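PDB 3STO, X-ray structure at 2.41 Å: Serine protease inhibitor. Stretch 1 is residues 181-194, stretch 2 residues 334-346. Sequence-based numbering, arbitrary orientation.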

ATOM      1  N   PRO A 181      11.168   4.249  21.593  1.00 63.99           N
ATOM      2  CA  PRO A 181      11.388   3.611  22.899  1.00 77.30           C
ATOM      3  C   PRO A 181      12.859   3.458  23.235  1.00 80.78           C
ATOM      4  O   PRO A 181      13.729   3.963  22.524  1.00 87.89           O
ATOM      5  CB  PRO A 181      10.762   2.213  22.733  1.00 45.91           C
ATOM      6  CG  PRO A 181       9.994   2.263  21.378  1.00 61.54           C
ATOM      7  CD  PRO A 181       9.977   3.705  20.932  1.00 57.79           C
ATOM      8  N   ASP A 182      13.129   2.765  24.330  1.00 88.48           N
ATOM      9  CA  ASP A 182      14.495   2.444  24.706  1.00 87.71           C
ATOM     10  C   ASP A 182      14.596   0.928  24.843  1.00 76.04           C
ATOM     11  O   ASP A 182      13.604   0.250  25.155  1.00 64.17           O
ATOM     12  CB  ASP A 182      14.888   3.157  26.006  1.00 85.88           C
ATOM     13  N   ASP A 183      15.785   0.395  24.591  1.00 65.69           N
ATOM     14  CA  ASP A 183      15.959  -1.048  24.551  1.00 68.63           C
ATOM     15  C   ASP A 183      15.362  -1.565  23.241  1.00 67.01           C
ATOM     16  O   ASP A 183      14.880  -2.695  23.154  1.00 65.06           O
ATOM     17  CB  ASP A 183      15.293  -1.710  25.764  1.00 55.47           C
ATOM     18  CG  ASP A 183      16.067  -1.482  27.058  1.00 82.60           C
ATOM     19  OD1 ASP A 183      17.316  -1.443  27.003  1.00 90.81           O
ATOM     20  OD2 ASP A 183      15.432  -1.345  28.130  1.00 75.87           O
ATOM     21  N   THR A 184      15.392  -0.717  22.218  1.00 57.95           N
ATOM     22  CA  THR A 184      14.935  -1.114  20.898  1.00 44.38           C
ATOM     23  C   THR A 184      16.074  -1.769  20.117  1.00 33.00           C
ATOM     24  O   THR A 184      17.136  -1.179  19.945  1.00 41.22           O
ATOM     25  CB  THR A 184      14.315   0.091  20.112  1.00 37.58           C
ATOM     26  OG1 THR A 184      12.980   0.325  20.580  1.00 38.23           O
ATOM     27  CG2 THR A 184      14.271  -0.196  18.603  1.00 24.99           C
ATOM     28  N   ALA A 185      15.841  -2.987  19.640  1.00 31.73           N
ATOM     29  CA  ALA A 185      16.821  -3.705  18.828  1.00 30.12           C
ATOM     30  C   ALA A 185      16.716  -3.378  17.337  1.00 32.63           C
ATOM     31  O   ALA A 185      17.711  -3.090  16.680  1.00 26.36           O
ATOM     32  CB  ALA A 185      16.676  -5.218  19.045  1.00 31.32           C
HETATM   33  N   MSE A 186      15.500  -3.443  16.802  1.00 37.51           N
HETATM   34  CA  MSE A 186      15.321  -3.352  15.361  1.00 33.87           C
HETATM   35  C   MSE A 186      13.964  -2.828  14.957  1.00 27.03           C
HETATM   36  O   MSE A 186      12.930  -3.226  15.515  1.00 26.81           O
HETATM   37  CB  MSE A 186      15.551  -4.715  14.710  1.00 30.17           C
HETATM   38  CG  MSE A 186      15.313  -4.709  13.199  1.00 41.02           C
HETATM   39 SE   MSE A 186      15.891  -6.391  12.316  1.00 66.94          SE
HETATM   40  CE  MSE A 186      15.372  -7.665  13.710  1.00 56.10           C
ATOM     41  N   ILE A 187      13.983  -1.927  13.986  1.00 26.70           N
ATOM     42  CA  ILE A 187      12.760  -1.375  13.425  1.00 23.05           C
ATOM     43  C   ILE A 187      12.748  -1.473  11.904  1.00 24.07           C
ATOM     44  O   ILE A 187      13.720  -1.121  11.231  1.00 25.53           O
ATOM     45  CB  ILE A 187      12.599   0.075  13.811  1.00 35.93           C
ATOM     46  CG1 ILE A 187      12.272   0.187  15.314  1.00 24.99           C
ATOM     47  CG2 ILE A 187      11.519   0.728  12.924  1.00 35.71           C
ATOM     48  CD1 ILE A 187      12.065   1.617  15.782  1.00 26.27           C
ATOM     49  N   LEU A 188      11.654  -1.996  11.377  1.00 23.42           N
ATOM     50  CA  LEU A 188      11.423  -2.041   9.931  1.00 26.90           C
ATOM     51  C   LEU A 188      10.409  -0.965   9.536  1.00 21.22           C
ATOM     52  O   LEU A 188       9.379  -0.787  10.216  1.00 15.71           O
ATOM     53  CB  LEU A 188      10.879  -3.400   9.511  1.00 20.59           C
ATOM     54  CG  LEU A 188      11.685  -4.660   9.806  1.00 27.35           C
ATOM     55  CD1 LEU A 188      10.866  -5.880   9.401  1.00 23.86           C
ATOM     56  CD2 LEU A 188      12.984  -4.607   9.063  1.00 23.70           C
ATOM     57  N   VAL A 189      10.726  -0.260   8.453  1.00 25.48           N
ATOM     58  CA  VAL A 189       9.933   0.848   7.927  1.00 18.72           C
ATOM     59  C   VAL A 189       9.688   0.645   6.422  1.00 27.04           C
ATOM     60  O   VAL A 189      10.621   0.571   5.630  1.00 27.90           O
ATOM     61  CB  VAL A 189      10.617   2.233   8.160  1.00 27.66           C
ATOM     62  CG1 VAL A 189       9.687   3.359   7.751  1.00 25.87           C
ATOM     63  CG2 VAL A 189      10.979   2.427   9.618  1.00 24.42           C
ATOM     64  N   ASN A 190       8.425   0.517   6.034  1.00 29.16           N
ATOM     65  CA  ASN A 190       8.071   0.454   4.617  1.00 33.13           C
ATOM     66  C   ASN A 190       7.423   1.754   4.068  1.00 31.56           C
ATOM     67  O   ASN A 190       6.545   2.354   4.681  1.00 27.55           O
ATOM     68  CB  ASN A 190       7.203  -0.779   4.281  1.00 21.37           C
ATOM     69  CG  ASN A 190       6.866  -0.847   2.778  1.00 38.35           C
ATOM     70  OD1 ASN A 190       5.754  -0.518   2.344  1.00 34.24           O
ATOM     71  ND2 ASN A 190       7.852  -1.230   1.981  1.00 38.24           N
ATOM     72  N   VAL A 191       7.919   2.182   2.920  1.00 30.56           N
ATOM     73  CA  VAL A 191       7.415   3.334   2.209  1.00 28.83           C
ATOM     74  C   VAL A 191       6.995   2.905   0.806  1.00 28.66           C
ATOM     75  O   VAL A 191       7.751   2.233   0.081  1.00 40.18           O
ATOM     76  CB  VAL A 191       8.487   4.434   2.079  1.00 27.76           C
ATOM     77  CG1 VAL A 191       8.026   5.514   1.108  1.00 31.12           C
ATOM     78  CG2 VAL A 191       8.826   5.023   3.442  1.00 26.92           C
ATOM     79  N   PHE A 192       5.788   3.279   0.411  1.00 38.84           N
ATOM     80  CA  PHE A 192       5.357   2.955  -0.944  1.00 57.96           C
ATOM     81  C   PHE A 192       4.856   4.197  -1.649  1.00 45.44           C
ATOM     82  O   PHE A 192       3.764   4.705  -1.365  1.00 33.91           O
ATOM     83  CB  PHE A 192       4.281   1.887  -0.929  1.00 62.68           C
ATOM     84  CG  PHE A 192       4.169   1.115  -2.213  1.00 54.26           C
ATOM     85  CD1 PHE A 192       3.301   1.540  -3.226  1.00 44.21           C
ATOM     86  CD2 PHE A 192       4.911  -0.059  -2.397  1.00 48.40           C
ATOM     87  CE1 PHE A 192       3.191   0.801  -4.405  1.00 59.98           C
ATOM     88  CE2 PHE A 192       4.802  -0.810  -3.561  1.00 41.17           C
ATOM     89  CZ  PHE A 192       3.943  -0.391  -4.571  1.00 46.41           C
ATOM     90  N   TYR A 193       5.679   4.679  -2.566  1.00 34.91           N
ATOM     91  CA  TYR A 193       5.408   5.942  -3.233  1.00 43.62           C
ATOM     92  C   TYR A 193       4.953   5.692  -4.673  1.00 33.56           C
ATOM     93  O   TYR A 193       5.693   5.140  -5.500  1.00 27.15           O
ATOM     94  CB  TYR A 193       6.665   6.823  -3.190  1.00 39.61           C
ATOM     95  CG  TYR A 193       6.493   8.276  -3.580  1.00 36.30           C
ATOM     96  CD1 TYR A 193       5.761   9.144  -2.798  1.00 44.48           C
ATOM     97  CD2 TYR A 193       7.109   8.784  -4.719  1.00 40.34           C
ATOM     98  CE1 TYR A 193       5.631  10.492  -3.148  1.00 54.20           C
ATOM     99  CE2 TYR A 193       6.988  10.119  -5.083  1.00 39.84           C
ATOM    100  CZ  TYR A 193       6.256  10.972  -4.291  1.00 55.66           C
ATOM    101  OH  TYR A 193       6.137  12.303  -4.654  1.00 64.09           O
ATOM    102  N   PHE A 194       3.724   6.107  -4.946  1.00 26.10           N
ATOM    103  CA  PHE A 194       3.173   6.093  -6.277  1.00 25.68           C
ATOM    104  C   PHE A 194       3.008   7.526  -6.783  1.00 29.09           C
ATOM    105  O   PHE A 194       2.547   8.387  -6.061  1.00 30.78           O
ATOM    106  CB  PHE A 194       1.821   5.373  -6.272  1.00 17.16           C
ATOM    107  CG  PHE A 194       1.223   5.222  -7.629  1.00 21.82           C
ATOM    108  CD1 PHE A 194       0.546   6.286  -8.228  1.00 14.60           C
ATOM    109  CD2 PHE A 194       1.360   4.025  -8.331  1.00 20.64           C
ATOM    110  CE1 PHE A 194      -0.022   6.151  -9.507  1.00 18.91           C
ATOM    111  CE2 PHE A 194       0.807   3.874  -9.600  1.00 18.84           C
ATOM    112  CZ  PHE A 194       0.117   4.942 -10.197  1.00 14.69           C
ATOM    113  N   ASN A 334      18.979 -12.640  20.539  1.00 48.59           N
ATOM    114  CA  ASN A 334      18.053 -11.618  21.009  1.00 56.22           C
ATOM    115  C   ASN A 334      17.725 -10.510  20.006  1.00 45.90           C
ATOM    116  O   ASN A 334      16.971  -9.614  20.345  1.00 47.88           O
ATOM    117  CB  ASN A 334      18.552 -10.973  22.306  1.00 59.14           C
ATOM    118  CG  ASN A 334      18.651 -11.956  23.442  1.00 78.32           C
ATOM    119  OD1 ASN A 334      17.831 -12.877  23.562  1.00 77.27           O
ATOM    120  ND2 ASN A 334      19.660 -11.775  24.291  1.00 84.87           N
ATOM    121  N   LEU A 335      18.303 -10.535  18.805  1.00 34.29           N
ATOM    122  CA  LEU A 335      17.821  -9.648  17.757  1.00 31.59           C
ATOM    123  C   LEU A 335      16.406 -10.066  17.387  1.00 29.75           C
ATOM    124  O   LEU A 335      16.168 -11.220  17.010  1.00 26.03           O
ATOM    125  CB  LEU A 335      18.679  -9.692  16.497  1.00 26.40           C
ATOM    126  CG  LEU A 335      18.225  -8.681  15.436  1.00 30.79           C
ATOM    127  CD1 LEU A 335      18.355  -7.244  15.915  1.00 26.97           C
ATOM    128  CD2 LEU A 335      18.975  -8.878  14.157  1.00 27.79           C
ATOM    129  N   TYR A 336      15.472  -9.134  17.520  1.00 22.91           N
ATOM    130  CA  TYR A 336      14.119  -9.353  17.026  1.00 32.69           C
ATOM    131  C   TYR A 336      13.545  -8.022  16.576  1.00 23.40           C
ATOM    132  O   TYR A 336      14.133  -6.959  16.824  1.00 29.58           O
ATOM    133  CB  TYR A 336      13.227  -9.959  18.099  1.00 21.40           C
ATOM    134  CG  TYR A 336      12.960  -8.992  19.225  1.00 32.29           C
ATOM    135  CD1 TYR A 336      13.948  -8.710  20.175  1.00 27.84           C
ATOM    136  CD2 TYR A 336      11.718  -8.352  19.341  1.00 36.99           C
ATOM    137  CE1 TYR A 336      13.705  -7.842  21.216  1.00 28.40           C
ATOM    138  CE2 TYR A 336      11.464  -7.473  20.370  1.00 32.08           C
ATOM    139  CZ  TYR A 336      12.460  -7.222  21.304  1.00 45.79           C
ATOM    140  OH  TYR A 336      12.206  -6.350  22.327  1.00 50.44           O
ATOM    141  N   VAL A 337      12.393  -8.068  15.915  1.00 25.40           N
ATOM    142  CA  VAL A 337      11.820  -6.846  15.384  1.00 18.02           C
ATOM    143  C   VAL A 337      10.912  -6.193  16.422  1.00 23.24           C
ATOM    144  O   VAL A 337       9.958  -6.815  16.880  1.00 24.45           O
ATOM    145  CB  VAL A 337      11.073  -7.118  14.064  1.00 25.40           C
ATOM    146  CG1 VAL A 337      10.234  -5.882  13.654  1.00 23.82           C
ATOM    147  CG2 VAL A 337      12.073  -7.487  12.977  1.00 23.21           C
ATOM    148  N   ASN A 338      11.209  -4.951  16.805  1.00 27.30           N
ATOM    149  CA  ASN A 338      10.360  -4.246  17.767  1.00 22.92           C
ATOM    150  C   ASN A 338       9.139  -3.646  17.070  1.00 35.77           C
ATOM    151  O   ASN A 338       8.010  -3.798  17.541  1.00 38.44           O
ATOM    152  CB  ASN A 338      11.131  -3.123  18.459  1.00 31.86           C
ATOM    153  CG  ASN A 338      12.235  -3.627  19.334  1.00 40.49           C
ATOM    154  OD1 ASN A 338      13.362  -3.860  18.870  1.00 31.46           O
ATOM    155  ND2 ASN A 338      11.926  -3.803  20.620  1.00 29.53           N
ATOM    156  N   GLU A 339       9.370  -2.955  15.953  1.00 28.29           N
ATOM    157  CA  GLU A 339       8.287  -2.281  15.226  1.00 29.27           C
ATOM    158  C   GLU A 339       8.373  -2.519  13.714  1.00 29.70           C
ATOM    159  O   GLU A 339       9.456  -2.605  13.132  1.00 28.54           O
ATOM    160  CB  GLU A 339       8.291  -0.779  15.499  1.00 32.34           C
ATOM    161  CG  GLU A 339       8.508  -0.403  16.948  1.00 38.82           C
ATOM    162  CD  GLU A 339       8.591   1.109  17.163  1.00 59.99           C
ATOM    163  OE1 GLU A 339       7.803   1.855  16.531  1.00 61.83           O
ATOM    164  OE2 GLU A 339       9.448   1.555  17.963  1.00 71.84           O
ATOM    165  N   PHE A 340       7.212  -2.634  13.096  1.00 25.26           N
ATOM    166  CA  PHE A 340       7.115  -2.885  11.688  1.00 25.43           C
ATOM    167  C   PHE A 340       6.032  -1.890  11.245  1.00 30.49           C
ATOM    168  O   PHE A 340       4.846  -2.032  11.536  1.00 24.68           O
ATOM    169  CB  PHE A 340       6.744  -4.349  11.460  1.00 20.83           C
ATOM    170  CG  PHE A 340       6.737  -4.784  10.012  1.00 25.65           C
ATOM    171  CD1 PHE A 340       6.410  -3.916   9.006  1.00 27.96           C
ATOM    172  CD2 PHE A 340       7.052  -6.083   9.666  1.00 41.06           C
ATOM    173  CE1 PHE A 340       6.378  -4.328   7.682  1.00 32.30           C
ATOM    174  CE2 PHE A 340       7.025  -6.497   8.337  1.00 37.75           C
ATOM    175  CZ  PHE A 340       6.680  -5.605   7.347  1.00 26.85           C
ATOM    176  N   ILE A 341       6.482  -0.845  10.571  1.00 30.96           N
ATOM    177  CA  ILE A 341       5.673   0.329  10.351  1.00 26.14           C
ATOM    178  C   ILE A 341       5.607   0.627   8.875  1.00 32.54           C
ATOM    179  O   ILE A 341       6.644   0.666   8.214  1.00 28.82           O
ATOM    180  CB  ILE A 341       6.254   1.572  11.106  1.00 33.06           C
ATOM    181  CG1 ILE A 341       6.166   1.378  12.621  1.00 29.36           C
ATOM    182  CG2 ILE A 341       5.472   2.811  10.790  1.00 33.96           C
ATOM    183  CD1 ILE A 341       7.048   2.339  13.392  1.00 36.25           C
ATOM    184  N   GLN A 342       4.382   0.827   8.373  1.00 31.23           N
ATOM    185  CA  GLN A 342       4.168   1.358   7.023  1.00 31.61           C
ATOM    186  C   GLN A 342       3.650   2.813   7.070  1.00 27.01           C
ATOM    187  O   GLN A 342       2.704   3.139   7.779  1.00 25.07           O
ATOM    188  CB  GLN A 342       3.248   0.456   6.178  1.00 15.41           C
ATOM    189  CG  GLN A 342       3.030   0.993   4.772  1.00 17.92           C
ATOM    190  CD  GLN A 342       2.147   0.079   3.929  1.00 29.97           C
ATOM    191  OE1 GLN A 342       0.923   0.063   4.080  1.00 39.30           O
ATOM    192  NE2 GLN A 342       2.763  -0.687   3.039  1.00 31.14           N
ATOM    193  N   THR A 343       4.306   3.691   6.340  1.00 18.97           N
ATOM    194  CA  THR A 343       3.892   5.059   6.300  1.00 24.73           C
ATOM    195  C   THR A 343       3.527   5.388   4.848  1.00 31.92           C
ATOM    196  O   THR A 343       4.334   5.153   3.931  1.00 29.53           O
ATOM    197  CB  THR A 343       4.962   5.992   6.877  1.00 30.25           C
ATOM    198  OG1 THR A 343       4.538   7.359   6.724  1.00 39.99           O
ATOM    199  CG2 THR A 343       6.274   5.804   6.178  1.00 25.27           C
ATOM    200  N   ASN A 344       2.299   5.886   4.658  1.00 24.17           N
ATOM    201  CA  ASN A 344       1.692   6.074   3.332  1.00 21.20           C
ATOM    202  C   ASN A 344       1.227   7.519   3.087  1.00 26.95           C
ATOM    203  O   ASN A 344       0.876   8.256   4.014  1.00 22.31           O
ATOM    204  CB  ASN A 344       0.480   5.135   3.139  1.00 18.86           C
ATOM    205  CG  ASN A 344       0.826   3.664   3.314  1.00 25.31           C
ATOM    206  OD1 ASN A 344       1.459   3.065   2.451  1.00 30.82           O
ATOM    207  ND2 ASN A 344       0.403   3.072   4.437  1.00 19.53           N
ATOM    208  N   VAL A 345       1.216   7.916   1.823  1.00 25.95           N
ATOM    209  CA  VAL A 345       0.580   9.173   1.421  1.00 27.43           C
ATOM    210  C   VAL A 345      -0.225   8.979   0.145  1.00 27.26           C
ATOM    211  O   VAL A 345       0.241   8.328  -0.786  1.00 23.32           O
ATOM    212  CB  VAL A 345       1.578  10.318   1.237  1.00 23.89           C
ATOM    213  CG1 VAL A 345       2.729   9.893   0.343  1.00 25.23           C
ATOM    214  CG2 VAL A 345       0.851  11.567   0.679  1.00 19.18           C
ATOM    215  N   LEU A 346      -1.452   9.501   0.151  1.00 25.24           N
ATOM    216  CA  LEU A 346      -2.319   9.544  -1.024  1.00 20.63           C
ATOM    217  C   LEU A 346      -2.718  10.991  -1.242  1.00 27.76           C
ATOM    218  O   LEU A 346      -3.560  11.524  -0.527  1.00 23.66           O
ATOM    219  CB  LEU A 346      -3.581   8.686  -0.818  1.00 25.63           C
ATOM    220  CG  LEU A 346      -4.608   8.564  -1.972  1.00 35.69           C
ATOM    221  CD1 LEU A 346      -4.001   7.977  -3.254  1.00 24.16           C
ATOM    222  CD2 LEU A 346      -5.817   7.718  -1.559  1.00 23.87           C
TER

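The contact is a parallel pairing of two strands, 186-194 and the strand ending this excerpt at Leu346, joined by a backbone ladder that one asparagine side chain opens. Asn338 points toward the first stretch, and its OD1 accepts from two successive amides, Ala185 N at 2.7 Å and Met186 N at 3.0 Å; the second is nearly straight (169°), the first more bent (136°). Its own backbone N donates to Met186 O at 2.8 Å. The side chain of Asn338 is short and its carboxamide oxygen can accept two hydrogen bonds, so OD1 takes both amides.

From there the ladder follows the parallel rule, in which one residue bonds to the neighbours on both sides of its opposite number. Leu188, paired with Phe340, donates from N to Glu339 O (2.9 Å) and receives Ile341 N at its O (2.9 Å). Asn190, paired with Gln342, repeats the pattern: its N lies 2.8 Å from Ile341 O and its O 3.1 Å from Thr343 N. The alpha carbons add weaker contacts, such as Val189 CA to Ile341 O at 3.3 Å. Farther along, the strands diverge: CA separations grow from 4.7 Å at Asn190-Gln342 to 7.4 Å at Tyr193-Val345, and Phe192 N stands 4.2 Å from Thr343 O.

The side chains of Leu188, Phe340, Asn190 and Gln342 share one face of the sheet. There the buried amides are matched: Gln342 NE2 donates to Asn190 OD1 at 3.1 Å, while Gln342 OE1 accepts from Asn344 ND2, also at 3.1 Å, within its own strand. Asn190 ND2 is satisfied elsewhere in the structure. Extended chi1 angles (t) on both Asn190 and Gln342 accompany this side-by-side reach.

On the same face, Leu188 lies over the Phe340 ring, with Leu188 CD1 4.3 Å from the centroid of that ring, off-centre. Leu188 CD1 also meets Val337 CG2 at 4.1 Å. The selenomethionine Met186 extends this apolar patch: its long, flexible chain brings CE to 3.4 Å from Val337 CG2 and 3.5 Å from Leu335 CG. Small Ala185, which points toward the second stretch, packs on Leu335, Ala185 CB lying 4.1 Å from Leu335 CD1.

The other face carries Ile187, Val189, Glu339, Ile341 and Thr343. Beta-branched residues, which favour extended backbone, dominate it. Glu339 leans back along the strand, so that its CB and CG each lie 4.1 Å from Ile187 CG1 and its OE2 3.4 Å from Ile187 CD1; Pro181, at the poorly ordered margin, meets only the carboxylate end. Altogether the two stretches bury 1010 Å².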